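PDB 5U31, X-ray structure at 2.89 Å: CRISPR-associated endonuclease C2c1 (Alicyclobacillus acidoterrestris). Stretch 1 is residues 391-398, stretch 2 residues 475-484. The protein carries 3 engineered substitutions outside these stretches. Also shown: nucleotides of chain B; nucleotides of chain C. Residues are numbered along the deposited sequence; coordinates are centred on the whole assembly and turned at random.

Stretch 1 (391-398) IWTRFDKL
Stretch 2 475-484: GEFGGAKIQC

How do the backbones pair? Two extended segments run antiparallel, their end-to-end directions 158° apart, with Arg394 opposite Lys481 (CA to CA 4.3 Å) and Phe395 opposite Ala480 (CA to CA 5.0 Å). Ile482 N donates to Thr393 O at 3.1 Å, while Phe395 N donates to Ala480 O at 2.7 Å and Ala480 N to Phe395 O at 2.9 Å. Arg394 and Lys481 form the non-hydrogen-bonded pair; Lys481 CA lies 3.2 Å from Thr393 O.

What fills the faces? Phe395 (phi/psi -143/114, chi1 -95°) and Ala480 (-134/157) share one face, the small methyl of Ala480 sitting beside Phe395 (CB to CB 4.4 Å). Ile482 (chi1 m, chi2 t) gives the Phe395 ring an apolar partner, CD1 to CE2 3.4 Å. Arg394 (mtt, chi4 175°) and Lys481 (chi1 p, chi2 t, chi3 99°, chi4 m) occupy the other.

How does Trp392 fit? With chi1 -41° and chi2 104°, its buried indole offers Gln483 CG (Gln483 chi1 m, chi2 t) a flat face, 4.1 Å from the five-membered ring centroid. At its edge, Trp392 NE1 donates to G95 O3' at 3.0 Å.

What joins the far end? The long aliphatic chain of Lys397, chi1 p then three t torsions, carries NZ to Glu476 OE1 in a long 3.9 Å salt bridge; NZ also makes a weak hydrogen bond to DA22 OP1 at 3.3 Å. In all, 629 Å² is buried.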

# COMPACT_ATOMS: atom_id res chain seq x y z
N ILE A 391 -3.57 18.70 -16.12
CA ILE A 391 -3.38 17.62 -17.05
C ILE A 391 -2.27 18.04 -18.01
O ILE A 391 -1.83 19.19 -18.01
CB ILE A 391 -4.70 17.24 -17.78
CG1 ILE A 391 -5.36 18.47 -18.40
CG2 ILE A 391 -5.63 16.53 -16.82
CD1 ILE A 391 -4.92 18.76 -19.81
N TRP A 392 -1.78 17.10 -18.80
CA TRP A 392 -0.61 17.33 -19.63
C TRP A 392 -0.96 17.13 -21.10
O TRP A 392 -1.74 16.24 -21.43
CB TRP A 392 0.54 16.41 -19.21
CG TRP A 392 0.65 16.27 -17.73
CD1 TRP A 392 0.26 15.20 -16.97
CD2 TRP A 392 1.15 17.24 -16.81
NE1 TRP A 392 0.50 15.44 -15.64
CE2 TRP A 392 1.05 16.69 -15.52
CE3 TRP A 392 1.69 18.53 -16.95
CZ2 TRP A 392 1.46 17.38 -14.38
CZ3 TRP A 392 2.10 19.21 -15.82
CH2 TRP A 392 1.99 18.63 -14.55
N THR A 393 -0.39 17.96 -21.97
CA THR A 393 -0.61 17.79 -23.39
C THR A 393 0.01 16.48 -23.86
O THR A 393 1.17 16.19 -23.54
CB THR A 393 -0.03 18.97 -24.19
OG1 THR A 393 1.25 18.62 -24.71
CG2 THR A 393 0.12 20.19 -23.31
N ARG A 394 -0.76 15.69 -24.59
CA ARG A 394 -0.25 14.44 -25.12
C ARG A 394 0.33 14.65 -26.52
O ARG A 394 0.05 15.64 -27.19
CB ARG A 394 -1.35 13.38 -25.17
CG ARG A 394 -1.86 12.97 -23.81
CD ARG A 394 -3.11 12.12 -23.94
NE ARG A 394 -3.65 11.77 -22.64
CZ ARG A 394 -4.80 11.13 -22.46
NH1 ARG A 394 -5.52 10.76 -23.51
NH2 ARG A 394 -5.22 10.85 -21.23
N PHE A 395 1.15 13.69 -26.94
CA PHE A 395 1.79 13.73 -28.25
C PHE A 395 1.84 12.30 -28.77
O PHE A 395 2.55 11.47 -28.20
CB PHE A 395 3.19 14.32 -28.16
CG PHE A 395 3.26 15.79 -28.45
CD1 PHE A 395 3.38 16.24 -29.75
CD2 PHE A 395 3.22 16.71 -27.42
CE1 PHE A 395 3.45 17.58 -30.03
CE2 PHE A 395 3.30 18.06 -27.70
CZ PHE A 395 3.41 18.50 -29.00
N ASP A 396 1.11 12.02 -29.84
CA ASP A 396 1.14 10.67 -30.38
C ASP A 396 2.51 10.34 -30.97
O ASP A 396 3.28 11.22 -31.33
CB ASP A 396 0.04 10.48 -31.43
CG ASP A 396 -1.17 9.76 -30.88
OD1 ASP A 396 -1.00 8.88 -30.00
OD2 ASP A 396 -2.30 10.06 -31.32
N LYS A 397 2.80 9.04 -31.03
CA LYS A 397 4.01 8.57 -31.70
C LYS A 397 3.94 8.88 -33.19
O LYS A 397 2.91 9.30 -33.72
CB LYS A 397 4.16 7.07 -31.49
CG LYS A 397 3.12 6.27 -32.25
CD LYS A 397 3.16 4.81 -31.85
CE LYS A 397 2.06 4.00 -32.51
NZ LYS A 397 2.13 2.59 -32.03
N LEU A 398 5.05 8.63 -33.89
CA LEU A 398 5.07 8.80 -35.34
C LEU A 398 4.06 7.88 -35.99
O LEU A 398 4.10 6.66 -35.80
CB LEU A 398 6.47 8.52 -35.89
CG LEU A 398 7.06 9.59 -36.81
CD1 LEU A 398 7.86 8.96 -37.92
CD2 LEU A 398 6.01 10.53 -37.38
N GLY A 475 10.86 -3.31 -29.05
CA GLY A 475 9.87 -2.39 -28.54
C GLY A 475 9.60 -1.25 -29.50
O GLY A 475 10.28 -1.09 -30.52
N GLU A 476 8.60 -0.45 -29.14
CA GLU A 476 8.20 0.70 -29.94
C GLU A 476 7.97 1.89 -29.02
O GLU A 476 7.55 1.74 -27.87
CB GLU A 476 6.91 0.43 -30.73
CG GLU A 476 7.04 -0.57 -31.87
CD GLU A 476 5.69 -0.83 -32.53
OE1 GLU A 476 4.67 -0.35 -31.99
OE2 GLU A 476 5.66 -1.51 -33.57
N PHE A 477 8.27 3.07 -29.54
CA PHE A 477 7.88 4.29 -28.85
C PHE A 477 6.36 4.42 -28.87
O PHE A 477 5.70 4.02 -29.83
CB PHE A 477 8.51 5.52 -29.51
CG PHE A 477 9.97 5.68 -29.21
CD1 PHE A 477 10.39 6.14 -27.97
CD2 PHE A 477 10.93 5.41 -30.18
CE1 PHE A 477 11.74 6.30 -27.70
CE2 PHE A 477 12.28 5.57 -29.91
CZ PHE A 477 12.68 6.01 -28.66
N GLY A 478 5.81 4.96 -27.79
CA GLY A 478 4.39 5.18 -27.69
C GLY A 478 4.09 6.65 -27.48
O GLY A 478 4.91 7.50 -27.81
N GLY A 479 2.91 6.95 -26.93
CA GLY A 479 2.56 8.33 -26.67
C GLY A 479 3.49 8.98 -25.66
O GLY A 479 4.17 8.32 -24.88
N ALA A 480 3.50 10.30 -25.69
CA ALA A 480 4.31 11.11 -24.79
C ALA A 480 3.46 12.23 -24.24
O ALA A 480 2.46 12.63 -24.83
CB ALA A 480 5.54 11.68 -25.50
N LYS A 481 3.86 12.75 -23.08
CA LYS A 481 3.16 13.88 -22.49
C LYS A 481 4.16 14.87 -21.93
O LYS A 481 5.20 14.47 -21.40
CB LYS A 481 2.17 13.42 -21.40
CG LYS A 481 2.78 12.66 -20.24
CD LYS A 481 1.75 12.32 -19.16
CE LYS A 481 1.26 10.88 -19.28
NZ LYS A 481 0.33 10.71 -20.43
N ILE A 482 3.84 16.15 -22.06
CA ILE A 482 4.72 17.23 -21.62
C ILE A 482 4.38 17.59 -20.19
O ILE A 482 3.25 18.03 -19.90
CB ILE A 482 4.60 18.45 -22.54
CG1 ILE A 482 5.20 18.13 -23.90
CG2 ILE A 482 5.27 19.65 -21.92
CD1 ILE A 482 4.91 19.17 -24.93
N GLN A 483 5.34 17.43 -19.29
CA GLN A 483 5.14 17.66 -17.87
C GLN A 483 6.12 18.70 -17.33
O GLN A 483 7.22 18.89 -17.87
CB GLN A 483 5.32 16.38 -17.05
CG GLN A 483 4.53 15.19 -17.52
CD GLN A 483 4.73 14.01 -16.60
OE1 GLN A 483 4.47 12.87 -16.97
NE2 GLN A 483 5.18 14.29 -15.38
N CYS A 484 5.69 19.37 -16.27
CA CYS A 484 6.52 20.22 -15.43
C CYS A 484 6.41 19.72 -13.99
O CYS A 484 5.52 18.95 -13.64
CB CYS A 484 6.11 21.69 -15.52
SG CYS A 484 6.12 22.37 -17.19
P G B 95 3.80 10.13 -12.50
OP1 G B 95 4.50 11.40 -12.21
OP2 G B 95 3.35 9.23 -11.41
O5' G B 95 2.54 10.45 -13.42
C5' G B 95 2.66 11.32 -14.54
C4' G B 95 1.31 11.67 -15.10
O4' G B 95 0.77 10.53 -15.81
C3' G B 95 0.25 12.00 -14.06
O3' G B 95 0.35 13.32 -13.58
C2' G B 95 -1.05 11.68 -14.79
O2' G B 95 -1.42 12.75 -15.65
C1' G B 95 -0.63 10.50 -15.67
N9 G B 95 -1.02 9.19 -15.12
C8 G B 95 -0.24 8.28 -14.45
N7 G B 95 -0.89 7.19 -14.14
C5 G B 95 -2.17 7.38 -14.64
C6 G B 95 -3.31 6.55 -14.61
O6 G B 95 -3.44 5.43 -14.11
N1 G B 95 -4.40 7.15 -15.24
C2 G B 95 -4.38 8.38 -15.82
N2 G B 95 -5.52 8.80 -16.39
N3 G B 95 -3.32 9.17 -15.86
C4 G B 95 -2.26 8.61 -15.25
P DG C 21 -0.35 5.28 -27.01
OP1 DG C 21 0.35 4.24 -26.22
OP2 DG C 21 0.29 5.82 -28.23
O5' DG C 21 -1.76 4.70 -27.45
C5' DG C 21 -2.46 5.28 -28.55
C4' DG C 21 -3.17 4.19 -29.33
O4' DG C 21 -4.60 4.42 -29.32
C3' DG C 21 -2.76 4.06 -30.79
O3' DG C 21 -2.43 2.72 -31.06
C2' DG C 21 -4.01 4.49 -31.56
C1' DG C 21 -5.10 4.09 -30.59
N9 DG C 21 -6.35 4.81 -30.77
C8 DG C 21 -6.65 6.07 -30.34
N7 DG C 21 -7.87 6.44 -30.63
C5 DG C 21 -8.41 5.34 -31.29
C6 DG C 21 -9.70 5.15 -31.84
O6 DG C 21 -10.66 5.94 -31.85
N1 DG C 21 -9.83 3.90 -32.42
C2 DG C 21 -8.84 2.95 -32.46
N2 DG C 21 -9.16 1.80 -33.06
N3 DG C 21 -7.64 3.11 -31.94
C4 DG C 21 -7.49 4.33 -31.38
P DA C 22 -1.64 2.35 -32.41
OP1 DA C 22 -0.86 1.12 -32.13
OP2 DA C 22 -1.01 3.58 -32.95
O5' DA C 22 -2.80 2.00 -33.44
C5' DA C 22 -3.62 0.90 -33.22
C4' DA C 22 -4.53 0.71 -34.41
O4' DA C 22 -5.69 1.56 -34.27
C3' DA C 22 -3.90 1.06 -35.76
O3' DA C 22 -4.23 0.05 -36.70
C2' DA C 22 -4.55 2.40 -36.11
C1' DA C 22 -5.92 2.24 -35.47
N9 DA C 22 -6.59 3.49 -35.16
C8 DA C 22 -6.12 4.52 -34.39
N7 DA C 22 -6.96 5.53 -34.27
C5 DA C 22 -8.06 5.12 -35.00
C6 DA C 22 -9.31 5.74 -35.27
N6 DA C 22 -9.65 6.95 -34.80
N1 DA C 22 -10.18 5.07 -36.04
C2 DA C 22 -9.84 3.86 -36.51
N3 DA C 22 -8.71 3.18 -36.32
C4 DA C 22 -7.85 3.87 -35.55